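Local coordinates for BlEst2 (Bacillus licheniformis, PDB 6WPX), which probably hydrolyses ester bonds as a lipase or esterase of the alpha/beta-hydrolase fold, its C-terminal domain being autoinhibitory, at residues T235-L247 with L270-A282. Numbering follows the deposited sequence.
Sequences TEKNARLPYATNL and LLTIQANANETAA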
loop_
_atom_site.group_PDB
_atom_site.type_symbol
_atom_site.label_atom_id
_atom_site.label_comp_id
_atom_site.label_asym_id
_atom_site.label_seq_id
_atom_site.Cartn_x
_atom_site.Cartn_y
_atom_site.Cartn_z
ATOM N N THR A 235 -4.968 -3.245 -1.514
ATOM C CA THR A 235 -6.109 -4.151 -1.265
ATOM C C THR A 235 -7.286 -3.749 -2.147
ATOM O O THR A 235 -7.450 -2.577 -2.449
ATOM C CB THR A 235 -6.508 -4.194 0.203
ATOM O OG1 THR A 235 -7.059 -2.930 0.544
ATOM C CG2 THR A 235 -5.324 -4.573 1.137
ATOM N N GLU A 236 -8.110 -4.727 -2.546
ATOM C CA GLU A 236 -9.263 -4.452 -3.404
ATOM C C GLU A 236 -10.163 -3.384 -2.732
ATOM O O GLU A 236 -10.596 -2.439 -3.394
ATOM C CB GLU A 236 -10.025 -5.767 -3.684
ATOM C CG GLU A 236 -11.340 -5.573 -4.420
ATOM C CD GLU A 236 -12.568 -5.272 -3.580
ATOM O OE1 GLU A 236 -13.538 -4.712 -4.126
ATOM O OE2 GLU A 236 -12.556 -5.576 -2.366
ATOM N N LYS A 237 -10.431 -3.529 -1.418
ATOM C CA LYS A 237 -11.265 -2.551 -0.706
ATOM C C LYS A 237 -10.664 -1.131 -0.731
ATOM O O LYS A 237 -11.409 -0.157 -0.867
ATOM C CB LYS A 237 -11.579 -3.002 0.731
ATOM C CG LYS A 237 -12.636 -4.122 0.789
ATOM C CD LYS A 237 -14.066 -3.617 0.475
ATOM C CE LYS A 237 -14.916 -4.668 -0.192
ATOM N NZ LYS A 237 -16.168 -4.096 -0.751
ATOM N N ASN A 238 -9.322 -1.017 -0.650
ATOM C CA ASN A 238 -8.700 0.295 -0.669
ATOM C C ASN A 238 -8.515 0.854 -2.065
ATOM O O ASN A 238 -8.153 2.010 -2.182
ATOM C CB ASN A 238 -7.374 0.284 0.115
ATOM C CG ASN A 238 -7.566 0.170 1.613
ATOM O OD1 ASN A 238 -8.626 -0.194 2.105
ATOM N ND2 ASN A 238 -6.569 0.550 2.375
ATOM N N ALA A 239 -8.811 0.063 -3.117
ATOM C CA ALA A 239 -8.710 0.499 -4.518
ATOM C C ALA A 239 -10.027 1.093 -5.040
ATOM O O ALA A 239 -10.116 1.492 -6.217
ATOM C CB ALA A 239 -8.267 -0.662 -5.397
ATOM N N ARG A 240 -11.048 1.175 -4.164
ATOM C CA ARG A 240 -12.396 1.618 -4.554
ATOM C C ARG A 240 -12.751 3.025 -4.107
ATOM O O ARG A 240 -12.114 3.558 -3.189
ATOM C CB ARG A 240 -13.468 0.639 -3.993
ATOM C CG ARG A 240 -13.228 -0.825 -4.305
ATOM C CD ARG A 240 -12.873 -1.038 -5.774
ATOM N NE ARG A 240 -12.874 -2.449 -6.115
ATOM C CZ ARG A 240 -12.874 -2.922 -7.350
ATOM N NH1 ARG A 240 -12.869 -2.091 -8.390
ATOM N NH2 ARG A 240 -12.867 -4.224 -7.561
ATOM N N LEU A 241 -13.779 3.609 -4.760
ATOM C CA LEU A 241 -14.382 4.888 -4.417
ATOM C C LEU A 241 -15.894 4.646 -4.220
ATOM O O LEU A 241 -16.495 3.879 -4.990
ATOM C CB LEU A 241 -14.138 5.978 -5.473
ATOM C CG LEU A 241 -12.701 6.491 -5.617
ATOM C CD1 LEU A 241 -12.565 7.325 -6.891
ATOM C CD2 LEU A 241 -12.300 7.329 -4.411
ATOM N N PRO A 242 -16.519 5.266 -3.190
ATOM C CA PRO A 242 -17.940 4.964 -2.903
ATOM C C PRO A 242 -18.958 5.293 -3.995
ATOM O O PRO A 242 -19.966 4.601 -4.099
ATOM C CB PRO A 242 -18.230 5.756 -1.612
ATOM C CG PRO A 242 -17.157 6.770 -1.518
ATOM C CD PRO A 242 -15.945 6.184 -2.189
ATOM N N TYR A 243 -18.690 6.303 -4.817
ATOM C CA TYR A 243 -19.593 6.772 -5.878
ATOM C C TYR A 243 -19.116 6.296 -7.249
ATOM O O TYR A 243 -19.678 6.708 -8.259
ATOM C CB TYR A 243 -19.605 8.314 -5.878
ATOM C CG TYR A 243 -18.232 8.881 -5.577
ATOM C CD1 TYR A 243 -17.257 8.973 -6.571
ATOM C CD2 TYR A 243 -17.884 9.265 -4.284
ATOM C CE1 TYR A 243 -15.974 9.425 -6.283
ATOM C CE2 TYR A 243 -16.605 9.720 -3.987
ATOM C CZ TYR A 243 -15.653 9.790 -4.989
ATOM O OH TYR A 243 -14.406 10.261 -4.722
ATOM N N ALA A 244 -18.033 5.508 -7.298
ATOM C CA ALA A 244 -17.505 5.076 -8.588
ATOM C C ALA A 244 -18.170 3.802 -9.092
ATOM O O ALA A 244 -18.823 3.080 -8.326
ATOM C CB ALA A 244 -16.003 4.837 -8.469
ATOM N N THR A 245 -17.975 3.512 -10.388
ATOM C CA THR A 245 -18.325 2.220 -10.945
ATOM C C THR A 245 -17.098 1.406 -10.561
ATOM O O THR A 245 -15.997 1.639 -11.062
ATOM C CB THR A 245 -18.525 2.261 -12.449
ATOM O OG1 THR A 245 -19.684 3.035 -12.728
ATOM C CG2 THR A 245 -18.696 0.860 -13.037
ATOM N N ASN A 246 -17.266 0.537 -9.577
ATOM C CA ASN A 246 -16.159 -0.255 -9.067
ATOM C C ASN A 246 -16.203 -1.599 -9.764
ATOM O O ASN A 246 -17.012 -2.467 -9.415
ATOM C CB ASN A 246 -16.273 -0.364 -7.547
ATOM C CG ASN A 246 -16.090 0.967 -6.883
ATOM O OD1 ASN A 246 -15.043 1.609 -7.013
ATOM N ND2 ASN A 246 -17.081 1.397 -6.122
ATOM N N LEU A 247 -15.379 -1.747 -10.805
ATOM C CA LEU A 247 -15.385 -2.973 -11.589
ATOM C C LEU A 247 -14.843 -4.166 -10.802
ATOM O O LEU A 247 -13.791 -4.071 -10.160
ATOM C CB LEU A 247 -14.607 -2.784 -12.906
ATOM C CG LEU A 247 -14.738 -3.920 -13.908
ATOM C CD1 LEU A 247 -16.180 -4.013 -14.435
ATOM C CD2 LEU A 247 -13.678 -3.803 -15.029
ATOM N N LEU A 270 -15.166 0.962 -20.660
ATOM C CA LEU A 270 -15.246 1.969 -19.585
ATOM C C LEU A 270 -14.838 3.352 -20.077
ATOM O O LEU A 270 -15.122 4.345 -19.419
ATOM C CB LEU A 270 -14.399 1.568 -18.341
ATOM C CG LEU A 270 -14.631 0.172 -17.764
ATOM C CD1 LEU A 270 -13.938 0.025 -16.430
ATOM C CD2 LEU A 270 -16.112 -0.165 -17.615
ATOM N N LEU A 271 -14.206 3.422 -21.259
ATOM C CA LEU A 271 -13.835 4.707 -21.833
ATOM C C LEU A 271 -15.076 5.438 -22.341
ATOM O O LEU A 271 -15.033 6.651 -22.437
ATOM C CB LEU A 271 -12.825 4.534 -23.003
ATOM C CG LEU A 271 -11.478 3.879 -22.670
ATOM C CD1 LEU A 271 -10.728 3.508 -23.961
ATOM C CD2 LEU A 271 -10.624 4.770 -21.786
ATOM N N THR A 272 -16.165 4.714 -22.674
ATOM C CA THR A 272 -17.351 5.334 -23.296
ATOM C C THR A 272 -18.688 5.087 -22.599
ATOM O O THR A 272 -19.587 5.911 -22.736
ATOM C CB THR A 272 -17.464 4.876 -24.765
ATOM O OG1 THR A 272 -17.650 3.438 -24.814
ATOM C CG2 THR A 272 -16.254 5.293 -25.599
ATOM N N ILE A 273 -18.846 3.932 -21.934
ATOM C CA ILE A 273 -20.098 3.510 -21.308
ATOM C C ILE A 273 -20.642 4.508 -20.271
ATOM O O ILE A 273 -19.856 5.187 -19.607
ATOM C CB ILE A 273 -19.886 2.090 -20.685
ATOM C CG1 ILE A 273 -21.197 1.320 -20.545
ATOM C CG2 ILE A 273 -19.096 2.127 -19.354
ATOM C CD1 ILE A 273 -21.015 -0.165 -19.898
ATOM N N GLN A 274 -21.982 4.585 -20.123
ATOM C CA GLN A 274 -22.633 5.377 -19.070
ATOM C C GLN A 274 -23.024 4.346 -18.026
ATOM O O GLN A 274 -23.868 3.510 -18.289
ATOM C CB GLN A 274 -23.910 6.110 -19.572
ATOM C CG GLN A 274 -23.760 7.275 -20.562
ATOM C CD GLN A 274 -22.456 8.025 -20.563
ATOM O OE1 GLN A 274 -22.045 8.618 -19.569
ATOM N NE2 GLN A 274 -21.790 8.011 -21.681
ATOM N N ALA A 275 -22.354 4.336 -16.890
ATOM C CA ALA A 275 -22.615 3.329 -15.861
ATOM C C ALA A 275 -22.957 3.948 -14.541
ATOM O O ALA A 275 -22.608 5.097 -14.275
ATOM C CB ALA A 275 -21.404 2.406 -15.706
ATOM N N ASN A 276 -23.600 3.172 -13.690
ATOM C CA ASN A 276 -23.958 3.620 -12.358
ATOM C C ASN A 276 -22.894 3.194 -11.370
ATOM O O ASN A 276 -22.075 2.322 -11.672
ATOM C CB ASN A 276 -25.311 3.034 -11.964
ATOM C CG ASN A 276 -26.403 3.468 -12.885
ATOM O OD1 ASN A 276 -26.767 4.640 -12.934
ATOM N ND2 ASN A 276 -26.874 2.546 -13.696
ATOM N N ALA A 277 -22.908 3.816 -10.182
ATOM C CA ALA A 277 -22.035 3.467 -9.086
ATOM C C ALA A 277 -22.453 2.098 -8.572
ATOM O O ALA A 277 -23.627 1.731 -8.674
ATOM C CB ALA A 277 -22.174 4.487 -7.970
ATOM N N ASN A 278 -21.498 1.338 -8.044
ATOM C CA ASN A 278 -21.772 0.037 -7.441
ATOM C C ASN A 278 -20.756 -0.223 -6.355
ATOM O O ASN A 278 -19.630 0.269 -6.427
ATOM C CB ASN A 278 -21.745 -1.095 -8.478
ATOM C CG ASN A 278 -20.364 -1.387 -9.006
ATOM O OD1 ASN A 278 -19.845 -0.663 -9.851
ATOM N ND2 ASN A 278 -19.719 -2.425 -8.477
ATOM N N GLU A 279 -21.145 -1.046 -5.385
ATOM C CA GLU A 279 -20.293 -1.471 -4.292
ATOM C C GLU A 279 -19.883 -2.919 -4.535
ATOM O O GLU A 279 -20.580 -3.649 -5.232
ATOM C CB GLU A 279 -21.084 -1.364 -2.980
ATOM C CG GLU A 279 -20.225 -0.885 -1.833
ATOM C CD GLU A 279 -20.831 -0.952 -0.444
ATOM O OE1 GLU A 279 -22.080 -0.923 -0.322
ATOM O OE2 GLU A 279 -20.043 -1.003 0.530
ATOM N N THR A 280 -18.749 -3.337 -3.997
ATOM C CA THR A 280 -18.291 -4.718 -4.142
ATOM C C THR A 280 -18.613 -5.438 -2.839
ATOM O O THR A 280 -18.712 -4.803 -1.791
ATOM C CB THR A 280 -16.808 -4.763 -4.571
ATOM O OG1 THR A 280 -16.041 -4.028 -3.626
ATOM C CG2 THR A 280 -16.573 -4.177 -5.984
ATOM N N ALA A 281 -18.785 -6.764 -2.897
ATOM C CA ALA A 281 -19.168 -7.583 -1.748
ATOM C C ALA A 281 -18.067 -7.803 -0.713
ATOM O O ALA A 281 -16.914 -8.066 -1.068
ATOM C CB ALA A 281 -19.731 -8.906 -2.216
ATOM N N ALA A 282 -18.434 -7.655 0.578
ATOM C CA ALA A 282 -17.532 -7.798 1.723
ATOM C C ALA A 282 -17.042 -9.233 1.885
ATOM O O ALA A 282 -15.896 -9.529 1.555
ATOM C CB ALA A 282 -18.227 -7.336 2.991
HETATM O O HOH W 1 -19.845 1.853 -3.792
#
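N278 and N246 grip each other through three hydrogen bonds. With chi1 at 70°, the N278 amide is turned across the N246 backbone, N278 OD1 accepting from N246 N at 2.9 Å from above its carbonyl plane and ND2 giving a straighter bond to N246 O. In return N246 ND2 reaches N278 O at 2.8 Å, nearly along the C=O axis, while N246 OD1 is held by T204. Backbone N278 N to A244 O and T245 OG1 to N276 O (2.7 Å) continue the seam; K201 also bonds that hydroxyl.

The charged end centres on T280. T280 OG1 donates to the syn lone pair of E236 OE1 at 2.6 Å and accepts from K237 NZ, which also reaches T280 O. R240 NE forms a salt bridge with E236 OE1 (3.1 Å), R240 NH1 and NH2 both donate end-on to L247 O (2.8 Å each), and T280 CG2 lies over one guanidinium face. A leucine in place of R240 would probably leave E236 OE1 without its salt-bridge partner and the L247 carbonyl without both donors.

Largely polar, the contact ties the connection toward the C-terminal beta domains to the 236-237 turn through T280 and to edge strand 245-246 through N276 and N278, the N278 side-chain amide taking both the N-H and the carbonyl of N246, as a neighbouring strand's backbone would.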